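PDB 3I4K: muconate lactonizing enzyme from Corynebacterium glutamicum, which belongs to the enolase superfamily, pairing an N-terminal capping domain with a TIM-barrel-like domain that holds a magnesium ion. Local coordinates for residues S167-M172 with R198-A203. Residues are numbered along the deposited sequence; the frame is centred on the assembly and turned at random.
Sequences SFKLKM and RIDINA. With MG (magnesium ion), chain J; ACY (acetic acid), chain I.
Lys-169, Leu-170 and Lys-171 pair in parallel with Arg-198, Ile-199 and Asp-200, the strand axes 4.3 Å apart and inclined by 28°, through a ladder that runs from Arg-198 N to Phe-168 O (2.9 Å), then through Leu-170 N to Arg-198 O and Asp-200 N to Leu-170 O, and ends with Met-172 N on Asp-200 O, just past the first strand. Side chains alternate, as in such barrels generally: one face lines the interior, the other meets the helices. On the first, Lys-169 starts with CG anti to its backbone N (chi1 170°) and stays extended, which carries NZ to the magnesium site. There it makes a weak salt-bridge hydrogen bond to Asp-200 OD2 (3.2 Å) and a shorter bond to OXT of the acetic acid (2.8 Å); NZ is also salt-bridged to Glu-226 and Glu-329. Asp-200 divides its carboxylate: OD2 binds magnesium at 2.3 Å, whereas OD1 accepts from Asn-202 N above the carboxylate plane, an Asx turn, and is hydrogen-bonded to a water on the metal. Farther back on this face, Ser-167 CB lies over the rim of the Arg-198 guanidinium, 3.3 Å above its plane, while NE bonds to Ser-196. The opposite face carries Leu-170 CB and Ile-199 CG2, 4.2 Å apart; beyond the strand, Met-172 bends at its last torsion and SE lies 3.8 Å from Ile-199 CB. In this beta-alpha-beta unit of the barrel, the linking helix 177-189 packs on Leu-170, Ile-199 and Met-172; strand 137-144 flanks strand 167-171, and beyond strand 196-200 Glu-226 and Asp-251 complete the protein's ligands to magnesium.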
ATOM      1  N   SER A 167     -10.605  26.904  -0.935  1.00 41.41           N
ATOM      2  CA  SER A 167     -11.054  26.228  -2.145  1.00 40.57           C
ATOM      3  C   SER A 167     -12.504  25.769  -2.001  1.00 39.40           C
ATOM      4  O   SER A 167     -12.933  25.316  -0.927  1.00 38.35           O
ATOM      5  CB  SER A 167     -10.150  25.021  -2.461  1.00 39.28           C
ATOM      6  OG  SER A 167     -10.373  23.948  -1.559  1.00 39.26           O
ATOM      7  N   PHE A 168     -13.246  25.886  -3.099  1.00 38.94           N
ATOM      8  CA  PHE A 168     -14.651  25.506  -3.140  1.00 39.79           C
ATOM      9  C   PHE A 168     -14.984  24.619  -4.341  1.00 37.80           C
ATOM     10  O   PHE A 168     -14.511  24.845  -5.453  1.00 34.85           O
ATOM     11  CB  PHE A 168     -15.512  26.770  -3.166  1.00 41.35           C
ATOM     12  CG  PHE A 168     -15.456  27.556  -1.893  1.00 41.88           C
ATOM     13  CD1 PHE A 168     -16.263  27.206  -0.810  1.00 43.47           C
ATOM     14  CD2 PHE A 168     -14.563  28.614  -1.753  1.00 43.29           C
ATOM     15  CE1 PHE A 168     -16.179  27.898   0.394  1.00 43.46           C
ATOM     16  CE2 PHE A 168     -14.471  29.311  -0.555  1.00 42.69           C
ATOM     17  CZ  PHE A 168     -15.280  28.953   0.521  1.00 43.92           C
ATOM     18  N   LYS A 169     -15.806  23.610  -4.090  1.00 37.80           N
ATOM     19  CA  LYS A 169     -16.241  22.664  -5.114  1.00 39.21           C
ATOM     20  C   LYS A 169     -17.743  22.867  -5.368  1.00 39.84           C
ATOM     21  O   LYS A 169     -18.555  22.805  -4.435  1.00 39.30           O
ATOM     22  CB  LYS A 169     -15.963  21.244  -4.627  1.00 37.35           C
ATOM     23  CG  LYS A 169     -16.554  20.124  -5.454  1.00 37.45           C
ATOM     24  CD  LYS A 169     -16.244  18.804  -4.773  1.00 33.36           C
ATOM     25  CE  LYS A 169     -17.132  17.693  -5.255  1.00 28.42           C
ATOM     26  NZ  LYS A 169     -16.684  16.403  -4.670  1.00 32.15           N
ATOM     27  N   LEU A 170     -18.097  23.112  -6.629  1.00 39.68           N
ATOM     28  CA  LEU A 170     -19.485  23.340  -7.033  1.00 40.00           C
ATOM     29  C   LEU A 170     -20.091  22.155  -7.788  1.00 40.52           C
ATOM     30  O   LEU A 170     -19.665  21.831  -8.902  1.00 38.10           O
ATOM     31  CB  LEU A 170     -19.565  24.575  -7.931  1.00 39.86           C
ATOM     32  CG  LEU A 170     -19.025  25.883  -7.355  1.00 43.92           C
ATOM     33  CD1 LEU A 170     -18.861  26.914  -8.453  1.00 42.56           C
ATOM     34  CD2 LEU A 170     -19.977  26.372  -6.290  1.00 45.12           C
ATOM     35  N   LYS A 171     -21.090  21.514  -7.190  1.00 40.07           N
ATOM     36  CA  LYS A 171     -21.748  20.389  -7.836  1.00 39.78           C
ATOM     37  C   LYS A 171     -22.584  20.932  -9.000  1.00 39.68           C
ATOM     38  O   LYS A 171     -23.107  22.040  -8.925  1.00 40.19           O
ATOM     39  CB  LYS A 171     -22.640  19.643  -6.830  1.00 40.18           C
ATOM     40  CG  LYS A 171     -21.867  18.800  -5.800  1.00 41.69           C
ATOM     41  CD  LYS A 171     -22.760  18.314  -4.654  1.00 42.89           C
ATOM     42  CE  LYS A 171     -22.110  17.203  -3.813  1.00 43.69           C
ATOM     43  NZ  LYS A 171     -20.860  17.558  -3.076  1.00 45.96           N
HETATM   44  N   MSE A 172     -22.681  20.160 -10.078  1.00 39.02           N
HETATM   45  CA  MSE A 172     -23.445  20.543 -11.262  1.00 40.83           C
HETATM   46  C   MSE A 172     -24.159  19.306 -11.782  1.00 39.77           C
HETATM   47  O   MSE A 172     -24.049  18.232 -11.205  1.00 40.05           O
HETATM   48  CB  MSE A 172     -22.524  21.037 -12.377  1.00 40.83           C
HETATM   49  CG  MSE A 172     -21.567  22.149 -12.013  1.00 43.40           C
HETATM   50 SE   MSE A 172     -20.469  22.612 -13.565  1.00 49.22          SE
HETATM   51  CE  MSE A 172     -21.817  23.540 -14.623  1.00 47.25           C
ATOM     52  N   ARG A 198     -13.524  24.468  -8.160  1.00 36.85           N
ATOM     53  CA  ARG A 198     -13.598  23.163  -8.811  1.00 36.47           C
ATOM     54  C   ARG A 198     -15.076  22.828  -8.993  1.00 36.75           C
ATOM     55  O   ARG A 198     -15.925  23.378  -8.286  1.00 33.88           O
ATOM     56  CB  ARG A 198     -12.987  22.057  -7.940  1.00 37.85           C
ATOM     57  CG  ARG A 198     -11.576  22.294  -7.454  1.00 32.94           C
ATOM     58  CD  ARG A 198     -11.587  23.138  -6.201  1.00 34.31           C
ATOM     59  NE  ARG A 198     -10.240  23.363  -5.701  1.00 31.99           N
ATOM     60  CZ  ARG A 198      -9.555  22.485  -4.987  1.00 31.58           C
ATOM     61  NH1 ARG A 198     -10.091  21.308  -4.679  1.00 31.99           N
ATOM     62  NH2 ARG A 198      -8.333  22.791  -4.574  1.00 33.57           N
ATOM     63  N   ILE A 199     -15.380  21.945  -9.945  1.00 35.01           N
ATOM     64  CA  ILE A 199     -16.754  21.506 -10.161  1.00 35.42           C
ATOM     65  C   ILE A 199     -16.807  19.981 -10.119  1.00 36.14           C
ATOM     66  O   ILE A 199     -15.769  19.312 -10.086  1.00 33.55           O
ATOM     67  CB  ILE A 199     -17.339  22.029 -11.497  1.00 35.38           C
ATOM     68  CG1 ILE A 199     -16.494  21.561 -12.680  1.00 38.13           C
ATOM     69  CG2 ILE A 199     -17.444  23.538 -11.460  1.00 35.15           C
ATOM     70  CD1 ILE A 199     -16.896  20.196 -13.197  1.00 37.97           C
ATOM     71  N   ASP A 200     -18.019  19.440 -10.084  1.00 35.52           N
ATOM     72  CA  ASP A 200     -18.228  17.996 -10.041  1.00 34.85           C
ATOM     73  C   ASP A 200     -19.630  17.749 -10.593  1.00 36.29           C
ATOM     74  O   ASP A 200     -20.616  18.237 -10.032  1.00 35.91           O
ATOM     75  CB  ASP A 200     -18.118  17.491  -8.595  1.00 34.34           C
ATOM     76  CG  ASP A 200     -18.249  15.981  -8.490  1.00 34.49           C
ATOM     77  OD1 ASP A 200     -18.445  15.338  -9.537  1.00 35.05           O
ATOM     78  OD2 ASP A 200     -18.163  15.427  -7.366  1.00 35.93           O
ATOM     79  N   ILE A 201     -19.713  17.013 -11.699  1.00 34.14           N
ATOM     80  CA  ILE A 201     -20.995  16.734 -12.329  1.00 33.52           C
ATOM     81  C   ILE A 201     -21.479  15.313 -12.075  1.00 35.37           C
ATOM     82  O   ILE A 201     -22.496  14.880 -12.629  1.00 37.83           O
ATOM     83  CB  ILE A 201     -20.913  16.977 -13.840  1.00 32.80           C
ATOM     84  CG1 ILE A 201     -20.006  18.182 -14.102  1.00 29.68           C
ATOM     85  CG2 ILE A 201     -22.316  17.284 -14.401  1.00 35.18           C
ATOM     86  CD1 ILE A 201     -19.892  18.563 -15.555  1.00 27.86           C
ATOM     87  N   ASN A 202     -20.755  14.587 -11.232  1.00 33.96           N
ATOM     88  CA  ASN A 202     -21.131  13.219 -10.910  1.00 33.56           C
ATOM     89  C   ASN A 202     -21.495  12.371 -12.128  1.00 32.92           C
ATOM     90  O   ASN A 202     -22.507  11.677 -12.136  1.00 28.68           O
ATOM     91  CB  ASN A 202     -22.287  13.225  -9.904  1.00 35.58           C
ATOM     92  CG  ASN A 202     -21.815  13.458  -8.480  1.00 36.49           C
ATOM     93  OD1 ASN A 202     -21.157  12.597  -7.885  1.00 36.89           O
ATOM     94  ND2 ASN A 202     -22.135  14.623  -7.930  1.00 34.25           N
ATOM     95  N   ALA A 203     -20.651  12.438 -13.156  1.00 34.61           N
ATOM     96  CA  ALA A 203     -20.823  11.659 -14.377  1.00 34.08           C
ATOM     97  C   ALA A 203     -22.151  11.851 -15.089  1.00 34.55           C
ATOM     98  O   ALA A 203     -22.518  11.019 -15.912  1.00 36.56           O
ATOM     99  CB  ALA A 203     -20.631  10.173 -14.071  1.00 34.41           C
TER
HETATM  100 MG    MG J 385     -17.423  13.381  -6.712  1.00 28.28          MG
HETATM  101  C   ACY I 384     -18.939  13.114  -4.576  1.00 34.04           C
HETATM  102  O   ACY I 384     -19.316  12.588  -5.610  1.00 32.46           O
HETATM  103  OXT ACY I 384     -17.785  13.780  -4.545  1.00 34.02           O
HETATM  104  CH3 ACY I 384     -19.765  13.017  -3.318  1.00 34.85           C
HETATM  105  O   HOH W   1     -17.827  12.844  -8.697  1.00 33.52           O